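Side-chain contacts in inositol monophosphatase family protein (Staphylococcus aureus subsp. aureus MSSA476, PDB 4I3Y), which probably hydrolyses inositol monophosphates to inositol and phosphate with the help of bound magnesium, and is inhibited by lithium: residues Y135-G140 against A223-L228; A205-N210 against E255-I260. All blocks are in the same frame, centred on the assembly; numbering follows the deposited sequence.

In the fold
From the N terminus the chain passes helix 12-35, a small strand pair and helix 51-67, then builds the large mixed sheet, whose strand 133-138 supplies residues 135-138 of contact 1. It then enters the five-stranded sheet, where strand 205-208 gives contact 2 its first segment. Helix 219-225 follows, and its end returns to the first sheet: contact 1 closes a loop of 82 intervening residues there. Contact 2 closes later, when helix 254-262 packs on strand 205-208 after 44 residues. The two loops therefore cross. Contact 1 ties a helix to the large sheet, and contact 2 ties a helix to the five-stranded one. Their centres lie about 20 Å apart, and the two do not touch.

Contact 1. Residues Y135-G140 against A223-L228; sequences YKAIRG and AELLNL
Leu-225 lays its CD1 methyl over the C-terminal end of strand 133-138. The methyl sits 3.7 Å from Ile-138 O and 4.4 Å from Ala-137 CB. CG of Leu-225 is anti to its own carbonyl carbon (chi1 -62°), and the isobutyl group leaves the end of helix 219-225 toward the strand. Ala-137 also touches Leu-221 and Phe-222 of that helix, so the apolar patch continues along it.

Beyond the strand, Arg-139 meets Glu-224 at about a right angle. CG of Arg-139 is anti to the backbone N (chi1 180°), and a bend at chi3 brings the guanidinium round to the acid. The two flat groups are turned 63° against each other. NH1 of Arg-139 gives a bent hydrogen bond of 3.1 Å to Glu-224 OE1, and comes from above the carboxylate plane. NH2 lies near OE2, but that placement is doubtful. NH1 also bonds to Pro-121 O, a second acceptor on strand 120-128.

The methyl contacts are light. The tilted ion pair, on the more exposed side, joins the residue just past the strand to the helix's last turn, probably as a modest, adjustable link.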
loop_
_atom_site.group_PDB
_atom_site.type_symbol
_atom_site.label_atom_id
_atom_site.label_comp_id
_atom_site.label_asym_id
_atom_site.label_seq_id
_atom_site.Cartn_x
_atom_site.Cartn_y
_atom_site.Cartn_z
ATOM N N TYR A 135 9.063 -12.835 5.028
ATOM C CA TYR A 135 10.203 -12.729 4.131
ATOM C C TYR A 135 11.452 -13.145 4.935
ATOM O O TYR A 135 11.697 -12.621 6.036
ATOM C CB TYR A 135 10.374 -11.326 3.537
ATOM C CG TYR A 135 9.149 -10.862 2.752
ATOM C CD1 TYR A 135 9.068 -11.128 1.387
ATOM C CD2 TYR A 135 8.081 -10.195 3.369
ATOM C CE1 TYR A 135 7.952 -10.739 0.638
ATOM C CE2 TYR A 135 6.939 -9.802 2.614
ATOM C CZ TYR A 135 6.912 -10.069 1.237
ATOM O OH TYR A 135 5.858 -9.749 0.424
ATOM N N LYS A 136 12.261 -14.036 4.373
ATOM C CA LYS A 136 13.532 -14.345 5.053
ATOM C C LYS A 136 14.649 -14.505 4.049
ATOM O O LYS A 136 14.397 -14.873 2.896
ATOM C CB LYS A 136 13.403 -15.598 5.927
ATOM C CG LYS A 136 13.198 -16.885 5.131
ATOM C CD LYS A 136 13.159 -18.090 6.089
ATOM C CE LYS A 136 13.172 -19.424 5.308
ATOM N NZ LYS A 136 13.129 -20.522 6.316
ATOM N N ALA A 137 15.863 -14.193 4.501
ATOM C CA ALA A 137 17.086 -14.347 3.730
ATOM C C ALA A 137 18.091 -15.143 4.592
ATOM O O ALA A 137 18.283 -14.842 5.786
ATOM C CB ALA A 137 17.633 -12.994 3.382
ATOM N N ILE A 138 18.681 -16.188 3.983
ATOM C CA ILE A 138 19.655 -17.055 4.654
ATOM C C ILE A 138 20.863 -17.250 3.789
ATOM O O ILE A 138 20.737 -17.766 2.666
ATOM C CB ILE A 138 19.105 -18.469 4.932
ATOM C CG1 ILE A 138 17.944 -18.396 5.919
ATOM C CG2 ILE A 138 20.250 -19.413 5.393
ATOM C CD1 ILE A 138 16.639 -18.693 5.266
ATOM N N ARG A 139 22.026 -16.824 4.297
ATOM C CA ARG A 139 23.277 -16.854 3.524
ATOM C C ARG A 139 23.559 -18.308 3.153
ATOM O O ARG A 139 23.609 -19.135 4.025
ATOM C CB ARG A 139 24.403 -16.255 4.362
ATOM C CG ARG A 139 25.812 -16.173 3.782
ATOM C CD ARG A 139 26.499 -14.944 4.442
ATOM N NE ARG A 139 26.962 -14.235 3.297
ATOM C CZ ARG A 139 26.817 -12.995 2.920
ATOM N NH1 ARG A 139 26.353 -11.981 3.636
ATOM N NH2 ARG A 139 27.321 -12.781 1.749
ATOM N N GLY A 140 23.693 -18.610 1.867
ATOM C CA GLY A 140 23.975 -19.987 1.432
ATOM C C GLY A 140 22.720 -20.679 0.894
ATOM O O GLY A 140 22.816 -21.498 -0.008
ATOM N N ALA A 223 19.433 -7.612 -0.351
ATOM C CA ALA A 223 19.987 -6.884 -1.502
ATOM C C ALA A 223 21.160 -7.701 -2.090
ATOM O O ALA A 223 21.238 -7.905 -3.297
ATOM C CB ALA A 223 20.456 -5.478 -1.082
ATOM N N GLU A 224 22.003 -8.250 -1.211
ATOM C CA GLU A 224 23.088 -9.114 -1.698
ATOM C C GLU A 224 22.557 -10.363 -2.445
ATOM O O GLU A 224 22.973 -10.646 -3.567
ATOM C CB GLU A 224 23.924 -9.563 -0.501
ATOM C CG GLU A 224 25.060 -10.512 -0.862
ATOM C CD GLU A 224 26.075 -10.613 0.248
ATOM O OE1 GLU A 224 25.894 -10.004 1.306
ATOM O OE2 GLU A 224 27.062 -11.332 0.039
ATOM N N LEU A 225 21.588 -11.078 -1.856
ATOM C CA LEU A 225 21.210 -12.377 -2.426
ATOM C C LEU A 225 20.358 -12.208 -3.688
ATOM O O LEU A 225 20.326 -13.089 -4.542
ATOM C CB LEU A 225 20.480 -13.238 -1.388
ATOM C CG LEU A 225 21.288 -13.625 -0.124
ATOM C CD1 LEU A 225 20.543 -14.707 0.609
ATOM C CD2 LEU A 225 22.754 -14.042 -0.450
ATOM N N LEU A 226 19.655 -11.083 -3.799
ATOM C CA LEU A 226 18.786 -10.846 -4.953
ATOM C C LEU A 226 19.369 -9.802 -5.934
ATOM O O LEU A 226 18.650 -9.311 -6.795
ATOM C CB LEU A 226 17.383 -10.386 -4.457
ATOM C CG LEU A 226 16.645 -11.440 -3.611
ATOM C CD1 LEU A 226 15.522 -10.826 -2.764
ATOM C CD2 LEU A 226 16.162 -12.606 -4.475
ATOM N N ASN A 227 20.663 -9.449 -5.784
ATOM C CA ASN A 227 21.326 -8.556 -6.751
ATOM C C ASN A 227 20.688 -7.154 -6.836
ATOM O O ASN A 227 20.525 -6.580 -7.946
ATOM C CB ASN A 227 21.434 -9.209 -8.144
ATOM C CG ASN A 227 22.546 -8.579 -8.984
ATOM O OD1 ASN A 227 23.435 -7.934 -8.417
ATOM N ND2 ASN A 227 22.476 -8.690 -10.338
ATOM N N LEU A 228 20.320 -6.609 -5.673
ATOM C CA LEU A 228 19.765 -5.233 -5.599
ATOM C C LEU A 228 20.868 -4.307 -5.218
ATOM O O LEU A 228 21.805 -4.771 -4.587
ATOM C CB LEU A 228 18.691 -5.144 -4.488
ATOM C CG LEU A 228 17.555 -6.196 -4.528
ATOM C CD1 LEU A 228 16.602 -6.022 -3.364
ATOM C CD2 LEU A 228 16.803 -6.201 -5.868
#

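Contact 2. Residues A205-N210 against E255-I260; sequences AHINTN and ETVLKI
Val-257 presents both its methyls to strand 205-208, one to each of two residues. CG1 packs on Ile-207 CD1 at 3.8 Å, the tight part of the contact. CG2 faces Ala-205 CB at 4.3 Å, a looser touch. The methyls divide in this way because CG1 is anti to the backbone N of Val-257 (chi1 175°), while CG2 is anti to the carbonyl carbon. Ile-207 reaches across with the end of its longer branch, and the two side chains run alongside one another, pointing opposite ways. All three residues are buried. Leu-158 and Ile-247 also touch Val-257 and extend the apolar layer.

Outside this layer the two segments part. On the helix, Glu-255 and Lys-259 are exposed and do not meet the strand. At the far end of the strand the chain leaves the apolar layer in a polar turn. Asn-208 OD1 accepts a hydrogen bond of 2.9 Å from Asn-210 N, with the donor in the carbonyl plane. This is an Asx turn.

Along the strand the side chains alternate. Ala-205 and Ile-207 point to helix 254-262, whereas His-206 points away, touches helix 191-200 and bonds through ND1 to Ser-164 OG. Strand 205-208 is thus covered by a helix on each face, a layered alpha/beta packing in keeping with the alternating alpha and beta layers of the inositol monophosphatase fold.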
loop_
_atom_site.group_PDB
_atom_site.type_symbol
_atom_site.label_atom_id
_atom_site.label_comp_id
_atom_site.label_asym_id
_atom_site.label_seq_id
_atom_site.Cartn_x
_atom_site.Cartn_y
_atom_site.Cartn_z
ATOM N N ALA A 205 12.547 1.298 -6.794
ATOM C CA ALA A 205 13.432 1.784 -5.742
ATOM C C ALA A 205 12.611 2.311 -4.584
ATOM O O ALA A 205 11.434 2.655 -4.761
ATOM C CB ALA A 205 14.422 2.856 -6.287
ATOM N N HIS A 206 13.212 2.276 -3.385
ATOM C CA HIS A 206 12.650 2.863 -2.192
ATOM C C HIS A 206 13.748 3.706 -1.580
ATOM O O HIS A 206 14.920 3.275 -1.455
ATOM C CB HIS A 206 12.143 1.841 -1.131
ATOM C CG HIS A 206 11.731 2.488 0.170
ATOM N ND1 HIS A 206 10.674 3.369 0.257
ATOM C CD2 HIS A 206 12.198 2.345 1.440
ATOM C CE1 HIS A 206 10.550 3.796 1.504
ATOM N NE2 HIS A 206 11.467 3.194 2.243
ATOM N N ILE A 207 13.387 4.915 -1.204
ATOM C CA ILE A 207 14.386 5.828 -0.571
ATOM C C ILE A 207 13.898 6.157 0.819
ATOM O O ILE A 207 12.673 6.407 0.990
ATOM C CB ILE A 207 14.418 7.172 -1.328
ATOM C CG1 ILE A 207 14.961 6.963 -2.749
ATOM C CG2 ILE A 207 15.189 8.245 -0.554
ATOM C CD1 ILE A 207 14.465 8.050 -3.705
ATOM N N ASN A 208 14.813 6.154 1.803
ATOM C CA ASN A 208 14.571 6.707 3.176
ATOM C C ASN A 208 15.815 7.579 3.549
ATOM O O ASN A 208 16.956 7.058 3.685
ATOM C CB ASN A 208 14.280 5.621 4.252
ATOM C CG ASN A 208 13.959 6.218 5.654
ATOM O OD1 ASN A 208 14.544 7.237 6.090
ATOM N ND2 ASN A 208 13.052 5.546 6.389
ATOM N N THR A 209 15.585 8.891 3.630
ATOM C CA THR A 209 16.696 9.859 3.778
ATOM C C THR A 209 17.193 9.973 5.204
ATOM O O THR A 209 18.071 10.746 5.480
ATOM C CB THR A 209 16.347 11.304 3.346
ATOM O OG1 THR A 209 15.245 11.766 4.139
ATOM C CG2 THR A 209 16.002 11.335 1.921
ATOM N N ASN A 210 16.610 9.226 6.119
ATOM C CA ASN A 210 17.109 9.238 7.458
ATOM C C ASN A 210 16.678 8.014 8.271
ATOM O O ASN A 210 16.024 8.176 9.308
ATOM C CB ASN A 210 16.689 10.548 8.126
ATOM C CG ASN A 210 17.289 10.714 9.511
ATOM O OD1 ASN A 210 16.639 11.265 10.423
ATOM N ND2 ASN A 210 18.528 10.229 9.692
ATOM N N GLU A 255 21.378 4.248 -10.445
ATOM C CA GLU A 255 22.207 5.422 -10.753
ATOM C C GLU A 255 21.310 6.611 -11.130
ATOM O O GLU A 255 21.556 7.734 -10.704
ATOM C CB GLU A 255 23.220 5.090 -11.856
ATOM C CG GLU A 255 24.613 5.698 -11.610
ATOM C CD GLU A 255 25.392 5.955 -12.924
ATOM O OE1 GLU A 255 24.869 5.651 -14.032
ATOM O OE2 GLU A 255 26.528 6.483 -12.866
ATOM N N THR A 256 20.257 6.348 -11.897
ATOM C CA THR A 256 19.416 7.432 -12.359
ATOM C C THR A 256 18.773 8.079 -11.120
ATOM O O THR A 256 18.698 9.305 -11.050
ATOM C CB THR A 256 18.313 6.951 -13.325
ATOM O OG1 THR A 256 18.888 6.320 -14.477
ATOM C CG2 THR A 256 17.326 8.078 -13.739
ATOM N N VAL A 257 18.336 7.270 -10.134
ATOM C CA VAL A 257 17.666 7.817 -8.950
ATOM C C VAL A 257 18.629 8.635 -8.130
ATOM O O VAL A 257 18.269 9.673 -7.595
ATOM C CB VAL A 257 17.066 6.695 -8.054
ATOM C CG1 VAL A 257 16.491 7.319 -6.792
ATOM C CG2 VAL A 257 15.954 5.937 -8.823
ATOM N N LEU A 258 19.870 8.133 -7.980
ATOM C CA LEU A 258 20.861 8.847 -7.161
ATOM C C LEU A 258 21.246 10.169 -7.807
ATOM O O LEU A 258 21.505 11.189 -7.111
ATOM C CB LEU A 258 22.166 8.034 -6.991
ATOM C CG LEU A 258 22.152 6.876 -5.997
ATOM C CD1 LEU A 258 23.596 6.387 -5.725
ATOM C CD2 LEU A 258 21.531 7.330 -4.694
ATOM N N LYS A 259 21.331 10.161 -9.127
ATOM C CA LYS A 259 21.709 11.394 -9.800
ATOM C C LYS A 259 20.572 12.448 -9.678
ATOM O O LYS A 259 20.841 13.609 -9.383
ATOM C CB LYS A 259 22.218 11.135 -11.219
ATOM C CG LYS A 259 21.135 11.166 -12.259
ATOM C CD LYS A 259 21.517 12.050 -13.465
ATOM C CE LYS A 259 20.810 11.539 -14.743
ATOM N NZ LYS A 259 19.351 11.344 -14.491
ATOM N N ILE A 260 19.312 12.040 -9.832
ATOM C CA ILE A 260 18.166 12.950 -9.501
ATOM C C ILE A 260 18.219 13.502 -8.058
ATOM O O ILE A 260 17.976 14.682 -7.807
ATOM C CB ILE A 260 16.800 12.289 -9.732
ATOM C CG1 ILE A 260 16.583 12.024 -11.203
ATOM C CG2 ILE A 260 15.658 13.197 -9.302
ATOM C CD1 ILE A 260 15.452 11.027 -11.463
#